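Local atomic coordinates of Ice-binding protein (Flavobacteriaceae bacterium, PDB entry 5UYT), a protein that probably binds ice crystals and holds back their growth, as an Antarctic bacterial antifreeze protein whose chain carries two right-handed beta-helix domains. Residues A[105-110]-A[146-151]; A[135-138]-A[142-145]; A[216-221]-A[362-367]. One frame throughout, in Å; residues are numbered along the deposited sequence. Where two conformers were deposited one is given.

Contact 1: residues A[105-110]-A[146-151]; sequences GTLTLD and VFWKVE
Leu109 and Val146 meet tip to tip across the interior of a right-handed beta-helix, one from strand 106-110 and the other from strand 146-150 on a different face of the solenoid. The tight part lies here: Leu109 CD1 fits against both valine methyls, 3.7 Å from Val146 CG2 and 4.0 Å from CG1. Next to this pair, Leu107 sends CD2 to the edge of the Trp148 indole, near the plane of the ring, where it is 4.0 Å from Trp148 CH2. A chi1 of 179° turns the leucine's branch away from its backbone N and carries it inward. Trp148 is held on other sides as well, since its ring stacks with Phe121 and NE1 donates to Lys163 O, which takes care of the one polar atom of a buried indole. Phe119 and Phe121 of strand 119-123 also pack on Leu109, closing the core around it. Between the two backbones the gap is bridged by side chains alone; the CA atoms of Leu109 and Val146 are 8.9 Å apart. The outer side is looser and more polar: Thr106, Thr108 and Asp110 alternate with the leucines, partly exposed, beside Leu136 and Thr138 of the neighbouring strand 134-138. Lys149, by contrast, is buried beneath helix 55-73, where its NZ forms a salt bridge with Glu151 OE2, 2.8 Å long, on that oxygen's anti lone pair.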
ATOM      1  N   GLY A 105     -22.491 -15.946  11.207  1.00 28.91           N
ATOM      2  CA  GLY A 105     -22.512 -16.723   9.975  1.00 28.26           C
ATOM      3  C   GLY A 105     -22.245 -15.790   8.811  1.00 27.73           C
ATOM      4  O   GLY A 105     -21.447 -14.853   8.935  1.00 26.44           O
ATOM      5  N   THR A 106     -22.926 -16.014   7.687  1.00 28.13           N
ATOM      6  CA  THR A 106     -22.718 -15.222   6.490  0.50 27.73           C
ATOM      7  C   THR A 106     -23.873 -14.222   6.266  1.00 28.14           C
ATOM      8  O   THR A 106     -25.044 -14.574   6.458  1.00 28.78           O
ATOM      9  CB  THR A 106     -22.546 -16.173   5.285  0.50 28.26           C
ATOM     10  OG1 THR A 106     -21.552 -17.172   5.600  0.50 28.32           O
ATOM     11  CG2 THR A 106     -22.118 -15.418   4.075  0.50 27.43           C
ATOM     12  N   LEU A 107     -23.542 -12.993   5.872  1.00 27.29           N
ATOM     13  CA  LEU A 107     -24.535 -12.024   5.438  1.00 27.42           C
ATOM     14  C   LEU A 107     -24.126 -11.585   4.045  1.00 27.20           C
ATOM     15  O   LEU A 107     -22.993 -11.138   3.861  1.00 26.99           O
ATOM     16  CB  LEU A 107     -24.575 -10.790   6.362  1.00 27.46           C
ATOM     17  CG  LEU A 107     -25.599  -9.725   5.938  1.00 28.76           C
ATOM     18  CD1 LEU A 107     -27.026 -10.257   6.035  1.00 29.84           C
ATOM     19  CD2 LEU A 107     -25.457  -8.445   6.753  1.00 29.02           C
ATOM     20  N   THR A 108     -25.024 -11.692   3.071  1.00 27.33           N
ATOM     21  CA  THR A 108     -24.713 -11.289   1.690  1.00 26.71           C
ATOM     22  C   THR A 108     -25.464 -10.014   1.317  1.00 27.16           C
ATOM     23  O   THR A 108     -26.677  -9.913   1.516  1.00 28.19           O
ATOM     24  CB  THR A 108     -24.996 -12.429   0.673  1.00 27.03           C
ATOM     25  OG1 THR A 108     -24.200 -13.566   1.021  1.00 27.14           O
ATOM     26  CG2 THR A 108     -24.671 -12.017  -0.765  1.00 26.90           C
ATOM     27  N   LEU A 109     -24.733  -9.034   0.782  1.00 26.72           N
ATOM     28  CA  LEU A 109     -25.354  -7.808   0.284  1.00 27.23           C
ATOM     29  C   LEU A 109     -25.302  -7.849  -1.241  1.00 27.79           C
ATOM     30  O   LEU A 109     -24.214  -7.864  -1.856  1.00 26.74           O
ATOM     31  CB  LEU A 109     -24.655  -6.558   0.863  1.00 26.78           C
ATOM     32  CG  LEU A 109     -24.416  -6.578   2.375  1.00 26.22           C
ATOM     33  CD1 LEU A 109     -23.765  -5.288   2.845  1.00 26.24           C
ATOM     34  CD2 LEU A 109     -25.712  -6.845   3.159  1.00 27.39           C
ATOM     35  N   ASP A 110     -26.490  -7.879  -1.833  1.00 28.91           N
ATOM     36  CA  ASP A 110     -26.682  -8.166  -3.255  1.00 29.96           C
ATOM     37  C   ASP A 110     -27.096  -6.876  -3.945  1.00 30.16           C
ATOM     38  O   ASP A 110     -28.136  -6.268  -3.621  1.00 30.43           O
ATOM     39  CB  ASP A 110     -27.742  -9.273  -3.364  1.00 31.47           C
ATOM     40  CG  ASP A 110     -28.299  -9.475  -4.776  1.00 33.47           C
ATOM     41  OD1 ASP A 110     -27.877  -8.848  -5.771  1.00 33.21           O
ATOM     42  OD2 ASP A 110     -29.270 -10.269  -4.860  1.00 35.55           O
ATOM     43  N   VAL A 146     -21.872   0.810   1.626  1.00 27.03           N
ATOM     44  CA  VAL A 146     -22.404   0.181   2.855  1.00 26.84           C
ATOM     45  C   VAL A 146     -22.073   1.018   4.097  1.00 27.17           C
ATOM     46  O   VAL A 146     -20.927   1.447   4.292  1.00 26.73           O
ATOM     47  CB  VAL A 146     -21.873  -1.262   3.031  1.00 25.88           C
ATOM     48  CG1 VAL A 146     -22.400  -1.865   4.322  1.00 25.87           C
ATOM     49  CG2 VAL A 146     -22.236  -2.104   1.797  1.00 25.94           C
ATOM     50  N   PHE A 147     -23.091   1.264   4.932  1.00 28.02           N
ATOM     51  CA  PHE A 147     -22.931   2.073   6.137  1.00 28.13           C
ATOM     52  C   PHE A 147     -23.604   1.380   7.311  1.00 28.98           C
ATOM     53  O   PHE A 147     -24.709   0.820   7.165  1.00 29.62           O
ATOM     54  CB  PHE A 147     -23.606   3.445   5.956  1.00 29.30           C
ATOM     55  CG  PHE A 147     -23.020   4.280   4.837  1.00 28.90           C
ATOM     56  CD1 PHE A 147     -22.099   5.286   5.118  1.00 28.87           C
ATOM     57  CD2 PHE A 147     -23.406   4.079   3.513  1.00 28.87           C
ATOM     58  CE1 PHE A 147     -21.548   6.054   4.091  1.00 28.76           C
ATOM     59  CE2 PHE A 147     -22.869   4.844   2.484  1.00 29.20           C
ATOM     60  CZ  PHE A 147     -21.938   5.840   2.770  1.00 29.28           C
ATOM     61  N   TRP A 148     -22.968   1.470   8.477  1.00 28.60           N
ATOM     62  CA  TRP A 148     -23.558   0.997   9.736  1.00 29.06           C
ATOM     63  C   TRP A 148     -23.573   2.167  10.712  1.00 29.78           C
ATOM     64  O   TRP A 148     -22.509   2.660  11.105  1.00 29.76           O
ATOM     65  CB  TRP A 148     -22.738  -0.181  10.316  1.00 28.43           C
ATOM     66  CG  TRP A 148     -22.492  -1.314   9.337  1.00 28.00           C
ATOM     67  CD1 TRP A 148     -21.520  -1.363   8.369  1.00 27.37           C
ATOM     68  CD2 TRP A 148     -23.169  -2.579   9.285  1.00 28.16           C
ATOM     69  NE1 TRP A 148     -21.589  -2.558   7.684  1.00 27.20           N
ATOM     70  CE2 TRP A 148     -22.580  -3.328   8.231  1.00 27.75           C
ATOM     71  CE3 TRP A 148     -24.219  -3.154  10.022  1.00 29.23           C
ATOM     72  CZ2 TRP A 148     -23.004  -4.628   7.893  1.00 28.03           C
ATOM     73  CZ3 TRP A 148     -24.649  -4.444   9.685  1.00 29.51           C
ATOM     74  CH2 TRP A 148     -24.046  -5.161   8.618  1.00 28.44           C
ATOM     75  N   LYS A 149     -24.770   2.657  11.054  1.00 30.30           N
ATOM     76  CA  LYS A 149     -24.897   3.722  12.042  1.00 31.22           C
ATOM     77  C   LYS A 149     -25.232   3.087  13.385  1.00 31.72           C
ATOM     78  O   LYS A 149     -26.392   2.717  13.640  1.00 32.71           O
ATOM     79  CB  LYS A 149     -25.990   4.694  11.618  1.00 32.78           C
ATOM     80  CG  LYS A 149     -26.158   5.879  12.562  1.00 34.31           C
ATOM     81  CD  LYS A 149     -27.557   6.491  12.473  1.00 36.27           C
ATOM     82  CE  LYS A 149     -28.663   5.548  12.960  1.00 37.19           C
ATOM     83  NZ  LYS A 149     -28.392   4.807  14.236  1.00 37.45           N
ATOM     84  N   VAL A 150     -24.220   2.968  14.244  1.00 31.18           N
ATOM     85  CA  VAL A 150     -24.335   2.155  15.464  1.00 31.35           C
ATOM     86  C   VAL A 150     -24.393   3.005  16.740  1.00 32.78           C
ATOM     87  O   VAL A 150     -23.422   3.709  17.067  1.00 33.09           O
ATOM     88  CB  VAL A 150     -23.189   1.113  15.592  1.00 30.03           C
ATOM     89  CG1 VAL A 150     -23.477   0.155  16.756  1.00 30.23           C
ATOM     90  CG2 VAL A 150     -23.006   0.324  14.289  1.00 28.92           C
ATOM     91  N   GLU A 151     -25.512   2.912  17.465  1.00 33.90           N
ATOM     92  CA  GLU A 151     -25.691   3.668  18.721  1.00 35.15           C
ATOM     93  C   GLU A 151     -25.216   2.836  19.906  1.00 34.85           C
ATOM     94  O   GLU A 151     -25.996   2.535  20.833  1.00 35.99           O
ATOM     95  CB  GLU A 151     -27.161   4.059  18.940  1.00 37.47           C
ATOM     96  CG  GLU A 151     -27.836   4.744  17.762  1.00 38.52           C
ATOM     97  CD  GLU A 151     -27.192   6.061  17.390  1.00 39.00           C
ATOM     98  OE1 GLU A 151     -26.592   6.706  18.277  1.00 39.36           O
ATOM     99  OE2 GLU A 151     -27.293   6.436  16.199  1.00 38.98           O
TER

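Contact 2: residues A[135-138]-A[142-145]; sequences VLLT and LACN
The flat group at the middle of this contact is the peptide joining Leu142 to Ala143, and a methyl of Leu137 sits over one of its faces. The setting is a turn of the right-handed beta-helix, where strand 134-138 ends and the chain bends through a short 3-10 segment, residues 143-145, before entering strand 146-150. Leu137 CD1 lies above the amide nitrogen, somewhat off the normal, 3.4 Å from Ala143 N and 3.9 Å from Leu142 C. The side chain of Leu142 leaves on the other side of that plane, so the two leucine side chains do not meet. At the edge, close to the plane of the peptide, is the methyl of Ala143, whose CB is 3.9 Å from Leu137 CD1. The Leu137 side chain reaches across with CG opposite its own carbonyl carbon (chi1 -51°) and CD1 anti to CA (chi2 173°), so that a single methyl does the touching. The contact is purely van der Waals, carbon against a backbone amide and an alanine. Glu182 of strand 180-187 touches both Leu137 and Ala143, and Lys163 packs on Leu137 as well, so these two residues border the contact. The bend is also tied covalently, through the disulfide of Cys144 with Cys205 in a later loop. Within the turn itself, Asn145 N donates to Leu142 O at 3.1 Å, the carbonyl of the same peptide that Leu137 covers.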
ATOM      1  N   VAL A 135     -19.315 -10.872   6.098  1.00 25.31           N
ATOM      2  CA  VAL A 135     -20.177 -10.038   5.280  1.00 25.76           C
ATOM      3  C   VAL A 135     -19.635 -10.070   3.849  1.00 26.11           C
ATOM      4  O   VAL A 135     -18.471  -9.773   3.627  1.00 24.74           O
ATOM      5  CB  VAL A 135     -20.256  -8.606   5.841  1.00 25.95           C
ATOM      6  CG1 VAL A 135     -21.080  -7.698   4.921  1.00 26.38           C
ATOM      7  CG2 VAL A 135     -20.900  -8.670   7.220  1.00 26.50           C
ATOM      8  N   LEU A 136     -20.488 -10.477   2.911  1.00 26.89           N
ATOM      9  CA  LEU A 136     -20.080 -10.705   1.526  1.00 26.94           C
ATOM     10  C   LEU A 136     -20.823  -9.743   0.606  1.00 27.28           C
ATOM     11  O   LEU A 136     -21.976  -9.365   0.888  1.00 27.37           O
ATOM     12  CB  LEU A 136     -20.399 -12.149   1.104  1.00 28.17           C
ATOM     13  CG  LEU A 136     -19.958 -13.289   2.028  1.00 29.23           C
ATOM     14  CD1 LEU A 136     -20.517 -14.628   1.566  1.00 29.50           C
ATOM     15  CD2 LEU A 136     -18.441 -13.368   2.130  1.00 27.69           C
ATOM     16  N   LEU A 137     -20.146  -9.321  -0.471  1.00 26.81           N
ATOM     17  CA  LEU A 137     -20.768  -8.472  -1.477  1.00 27.52           C
ATOM     18  C   LEU A 137     -20.946  -9.234  -2.789  1.00 28.01           C
ATOM     19  O   LEU A 137     -20.056  -9.986  -3.223  1.00 27.71           O
ATOM     20  CB  LEU A 137     -19.948  -7.192  -1.730  1.00 27.73           C
ATOM     21  CG  LEU A 137     -19.540  -6.379  -0.498  1.00 28.06           C
ATOM     22  CD1 LEU A 137     -18.595  -5.245  -0.907  1.00 29.20           C
ATOM     23  CD2 LEU A 137     -20.761  -5.873   0.286  1.00 29.01           C
ATOM     24  N   THR A 138     -22.097  -9.046  -3.431  1.00 28.45           N
ATOM     25  CA  THR A 138     -22.310  -9.684  -4.733  1.00 29.92           C
ATOM     26  C   THR A 138     -23.070  -8.794  -5.702  1.00 30.41           C
ATOM     27  O   THR A 138     -23.751  -7.834  -5.301  1.00 29.77           O
ATOM     28  CB  THR A 138     -23.120 -10.994  -4.635  1.00 31.58           C
ATOM     29  OG1 THR A 138     -24.425 -10.713  -4.096  1.00 32.70           O
ATOM     30  CG2 THR A 138     -22.443 -11.982  -3.761  1.00 32.05           C
ATOM     31  N   LEU A 142     -21.007  -2.512  -3.684  1.00 28.19           N
ATOM     32  CA  LEU A 142     -19.685  -1.947  -3.398  1.00 27.55           C
ATOM     33  C   LEU A 142     -19.589  -1.609  -1.916  1.00 26.89           C
ATOM     34  O   LEU A 142     -20.539  -1.056  -1.345  1.00 27.25           O
ATOM     35  CB  LEU A 142     -19.501  -0.647  -4.185  1.00 28.05           C
ATOM     36  CG  LEU A 142     -19.541  -0.763  -5.707  1.00 28.82           C
ATOM     37  CD1 LEU A 142     -19.587   0.644  -6.284  1.00 29.81           C
ATOM     38  CD2 LEU A 142     -18.289  -1.532  -6.180  1.00 29.58           C
ATOM     39  N   ALA A 143     -18.442  -1.916  -1.304  1.00 25.72           N
ATOM     40  CA  ALA A 143     -18.233  -1.618   0.127  1.00 24.89           C
ATOM     41  C   ALA A 143     -18.415  -0.128   0.453  1.00 25.83           C
ATOM     42  O   ALA A 143     -18.937   0.218   1.525  1.00 25.89           O
ATOM     43  CB  ALA A 143     -16.850  -2.092   0.578  1.00 24.31           C
ATOM     44  N   CYS A 144     -18.008   0.752  -0.473  1.00 25.47           N
ATOM     45  CA  CYS A 144     -18.100   2.187  -0.227  1.00 26.56           C
ATOM     46  C   CYS A 144     -19.551   2.693  -0.062  1.00 27.36           C
ATOM     47  O   CYS A 144     -19.759   3.766   0.471  1.00 27.33           O
ATOM     48  CB  CYS A 144     -17.369   2.981  -1.314  1.00 26.84           C
ATOM     49  SG  CYS A 144     -18.064   2.770  -2.963  1.00 28.82           S
ATOM     50  N   ASN A 145     -20.516   1.898  -0.528  1.00 28.10           N
ATOM     51  CA  ASN A 145     -21.963   2.168  -0.404  1.00 28.42           C
ATOM     52  C   ASN A 145     -22.658   1.433   0.758  1.00 28.51           C
ATOM     53  O   ASN A 145     -23.897   1.447   0.874  1.00 29.04           O
ATOM     54  CB  ASN A 145     -22.651   1.818  -1.726  1.00 29.96           C
ATOM     55  CG  ASN A 145     -22.484   2.899  -2.789  1.00 30.39           C
ATOM     56  OD1 ASN A 145     -22.600   4.087  -2.499  1.00 30.80           O
ATOM     57  ND2 ASN A 145     -22.272   2.487  -4.030  1.00 30.83           N
TER

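Contact 3: residues A[216-221]-A[362-367]; sequences PNLGTV and NVFWKV
Pro216 sets the CG-CD edge of its ring down on one face of Phe364, and this pair carries most of the contact. Pro216 CD sits 3.6 Å from the centroid of the phenylalanine ring and only 5° off the ring normal, a CH-pi contact over the middle of the face, while Pro216 CG leans toward one side of the ring and reaches Phe364 CE1 at 3.5 Å. Leu218 arrives differently, at the edge and near the ring plane, with CD1 4.3 Å from Phe364 CE1. With chi1 at -57° the phenylalanine ring swings away from its carbonyl carbon, over toward the loop. Replacing Phe364 by an alanine is likely to open a gap beneath Pro216 and leave Leu218 CD1 without its aromatic edge, the loop then being less firmly seated on the strand. One shell out, Tyr285 of helix 270-288 also packs on Pro216, and Ser382 on the next strand touches both Leu218 and Phe364. The loop is shaped from within by an Asx turn: Asn217 OD1 accepts from Gly219 N at 2.8 Å, a fairly straight bond (161° at the hydrogen) whose donor stands well above the carbonyl plane. Gly219 adopts a positive phi there, and just beyond it Thr220 N donates to Asp278 OD2 on the same helix. Residues 216-221, part of the loop between strands 198-200 and 224-228, are thus fitted against both an outward-facing aromatic and the flanking helix, the layout of a right-handed beta-helix with an alpha-helix running along its side.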
ATOM      1  N   PRO A 216      10.318   9.593 -13.292  1.00 21.62           N
ATOM      2  CA  PRO A 216      11.507  10.272 -13.782  1.00 22.12           C
ATOM      3  C   PRO A 216      11.764   9.936 -15.243  1.00 22.33           C
ATOM      4  O   PRO A 216      11.428   8.830 -15.701  1.00 22.67           O
ATOM      5  CB  PRO A 216      12.625   9.656 -12.944  1.00 21.75           C
ATOM      6  CG  PRO A 216      12.129   8.247 -12.650  1.00 21.08           C
ATOM      7  CD  PRO A 216      10.674   8.515 -12.340  1.00 21.02           C
ATOM      8  N   ASN A 217      12.361  10.879 -15.961  1.00 23.24           N
ATOM      9  CA  ASN A 217      12.886  10.572 -17.255  1.00 23.13           C
ATOM     10  C   ASN A 217      14.227   9.889 -17.011  1.00 22.55           C
ATOM     11  O   ASN A 217      15.141  10.490 -16.432  1.00 23.52           O
ATOM     12  CB  ASN A 217      13.034  11.848 -18.077  1.00 25.39           C
ATOM     13  CG  ASN A 217      13.712  11.610 -19.419  1.00 26.07           C
ATOM     14  OD1 ASN A 217      13.859  10.492 -19.884  1.00 24.59           O
ATOM     15  ND2 ASN A 217      14.099  12.703 -20.064  1.00 28.58           N
ATOM     16  N   LEU A 218      14.327   8.619 -17.398  1.00 20.71           N
ATOM     17  CA  LEU A 218      15.614   7.907 -17.277  1.00 20.08           C
ATOM     18  C   LEU A 218      16.617   8.234 -18.403  1.00 20.69           C
ATOM     19  O   LEU A 218      17.780   7.810 -18.324  1.00 20.17           O
ATOM     20  CB  LEU A 218      15.406   6.389 -17.169  1.00 19.20           C
ATOM     21  CG  LEU A 218      14.579   5.916 -15.964  1.00 19.45           C
ATOM     22  CD1 LEU A 218      14.420   4.403 -16.041  1.00 19.42           C
ATOM     23  CD2 LEU A 218      15.222   6.328 -14.644  1.00 20.88           C
ATOM     24  N   GLY A 219      16.206   8.983 -19.441  1.00 21.02           N
ATOM     25  CA  GLY A 219      17.087   9.148 -20.616  1.00 21.69           C
ATOM     26  C   GLY A 219      17.681   7.822 -21.107  1.00 21.24           C
ATOM     27  O   GLY A 219      16.963   6.815 -21.228  1.00 20.41           O
ATOM     28  N   THR A 220      18.989   7.811 -21.384  1.00 21.92           N
ATOM     29  CA  THR A 220      19.610   6.642 -22.029  1.00 21.99           C
ATOM     30  C   THR A 220      19.802   5.485 -21.046  1.00 21.68           C
ATOM     31  O   THR A 220      19.966   4.338 -21.461  1.00 20.39           O
ATOM     32  CB  THR A 220      20.961   6.970 -22.704  1.00 23.18           C
ATOM     33  OG1 THR A 220      21.912   7.323 -21.679  1.00 24.29           O
ATOM     34  CG2 THR A 220      20.840   8.135 -23.695  1.00 24.60           C
ATOM     35  N   VAL A 221      19.733   5.769 -19.746  1.00 21.66           N
ATOM     36  CA  VAL A 221      19.913   4.706 -18.764  1.00 23.00           C
ATOM     37  C   VAL A 221      18.713   3.708 -18.757  1.00 22.39           C
ATOM     38  O   VAL A 221      18.823   2.589 -18.221  1.00 21.74           O
ATOM     39  CB  VAL A 221      20.387   5.268 -17.383  1.00 24.95           C
ATOM     40  CG1 VAL A 221      19.220   5.460 -16.448  1.00 26.38           C
ATOM     41  CG2 VAL A 221      21.376   4.285 -16.744  1.00 27.04           C
ATOM     42  N   ASN A 362       6.935   1.256 -13.937  1.00 18.22           N
ATOM     43  CA  ASN A 362       6.451   2.449 -13.211  1.00 18.53           C
ATOM     44  C   ASN A 362       6.777   2.418 -11.719  1.00 17.45           C
ATOM     45  O   ASN A 362       6.164   3.156 -10.943  1.00 17.34           O
ATOM     46  CB  ASN A 362       4.919   2.621 -13.393  1.00 19.25           C
ATOM     47  CG  ASN A 362       4.524   2.839 -14.849  1.00 21.39           C
ATOM     48  OD1 ASN A 362       5.326   3.284 -15.656  1.00 21.37           O
ATOM     49  ND2 ASN A 362       3.279   2.503 -15.197  1.00 22.67           N
ATOM     50  N   VAL A 363       7.728   1.568 -11.335  1.00 16.23           N
ATOM     51  CA  VAL A 363       8.171   1.451  -9.939  1.00 16.10           C
ATOM     52  C   VAL A 363       9.626   1.903  -9.819  1.00 16.26           C
ATOM     53  O   VAL A 363      10.509   1.418 -10.585  1.00 16.40           O
ATOM     54  CB  VAL A 363       8.067  -0.018  -9.500  1.00 15.65           C
ATOM     55  CG1 VAL A 363       8.577  -0.166  -8.077  1.00 15.64           C
ATOM     56  CG2 VAL A 363       6.605  -0.478  -9.629  1.00 16.34           C
ATOM     57  N   PHE A 364       9.864   2.869  -8.916  1.00 16.48           N
ATOM     58  CA  PHE A 364      11.204   3.433  -8.733  1.00 17.22           C
ATOM     59  C   PHE A 364      11.612   3.440  -7.279  1.00 17.45           C
ATOM     60  O   PHE A 364      10.803   3.780  -6.401  1.00 18.29           O
ATOM     61  CB  PHE A 364      11.241   4.874  -9.250  1.00 17.91           C
ATOM     62  CG  PHE A 364      10.832   4.973 -10.685  1.00 18.64           C
ATOM     63  CD1 PHE A 364      11.777   4.782 -11.698  1.00 19.21           C
ATOM     64  CD2 PHE A 364       9.480   5.123 -11.024  1.00 18.74           C
ATOM     65  CE1 PHE A 364      11.395   4.805 -13.041  1.00 20.22           C
ATOM     66  CE2 PHE A 364       9.095   5.151 -12.375  1.00 19.63           C
ATOM     67  CZ  PHE A 364      10.044   4.975 -13.365  1.00 20.35           C
ATOM     68  N   TRP A 365      12.876   3.116  -7.035  1.00 17.19           N
ATOM     69  CA  TRP A 365      13.387   3.083  -5.674  1.00 16.90           C
ATOM     70  C   TRP A 365      14.590   4.014  -5.658  1.00 17.93           C
ATOM     71  O   TRP A 365      15.548   3.805  -6.426  1.00 18.92           O
ATOM     72  CB  TRP A 365      13.896   1.678  -5.334  1.00 16.63           C
ATOM     73  CG  TRP A 365      12.870   0.570  -5.470  1.00 15.86           C
ATOM     74  CD1 TRP A 365      12.437  -0.020  -6.637  1.00 15.98           C
ATOM     75  CD2 TRP A 365      12.197  -0.094  -4.404  1.00 16.46           C
ATOM     76  NE1 TRP A 365      11.517  -1.005  -6.344  1.00 16.15           N
ATOM     77  CE2 TRP A 365      11.352  -1.067  -4.981  1.00 16.06           C
ATOM     78  CE3 TRP A 365      12.199   0.066  -3.002  1.00 16.45           C
ATOM     79  CZ2 TRP A 365      10.522  -1.897  -4.208  1.00 16.82           C
ATOM     80  CZ3 TRP A 365      11.388  -0.777  -2.228  1.00 16.94           C
ATOM     81  CH2 TRP A 365      10.571  -1.763  -2.839  1.00 17.17           C
ATOM     82  N   LYS A 366      14.548   5.038  -4.804  1.00 18.06           N
ATOM     83  CA  LYS A 366      15.679   5.945  -4.656  1.00 19.29           C
ATOM     84  C   LYS A 366      16.385   5.559  -3.362  1.00 18.92           C
ATOM     85  O   LYS A 366      15.800   5.772  -2.290  1.00 18.77           O
ATOM     86  CB  LYS A 366      15.129   7.373  -4.559  1.00 20.74           C
ATOM     87  CG  LYS A 366      16.163   8.519  -4.591  1.00 24.62           C
ATOM     88  CD  LYS A 366      16.841   8.775  -3.244  1.00 27.77           C
ATOM     89  CE  LYS A 366      15.884   9.002  -2.073  1.00 29.29           C
ATOM     90  NZ  LYS A 366      16.630   9.020  -0.774  1.00 31.02           N
ATOM     91  N   VAL A 367      17.601   5.001  -3.434  1.00 18.50           N
ATOM     92  CA  VAL A 367      18.254   4.495  -2.215  1.00 17.77           C
ATOM     93  C   VAL A 367      19.534   5.300  -1.910  1.00 18.36           C
ATOM     94  O   VAL A 367      20.510   5.286  -2.668  1.00 18.53           O
ATOM     95  CB  VAL A 367      18.605   2.983  -2.361  1.00 17.25           C
ATOM     96  CG1 VAL A 367      19.245   2.499  -1.056  1.00 17.38           C
ATOM     97  CG2 VAL A 367      17.331   2.190  -2.726  1.00 16.23           C
TER

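Contacts 1 and 2 belong to the first beta-helix and contact 3 to the second, on opposite sides of the chain's centre. The centres of contacts 1 and 2 are about 9 Å apart, and contact 2 is nested along the chain inside the loop closed by contact 1. They are coupled directly, since strands 106-110 and 134-138 are parallel neighbours: Leu107 O and Leu136 N are 2.8 Å apart, a probable hydrogen bond. Contact 3 follows later, its centre about 45 Å from that of contact 1 and 38 Å from that of contact 2. Together they sample a core, a turn and a buried seam beside the flanking helix in two similarly built solenoids.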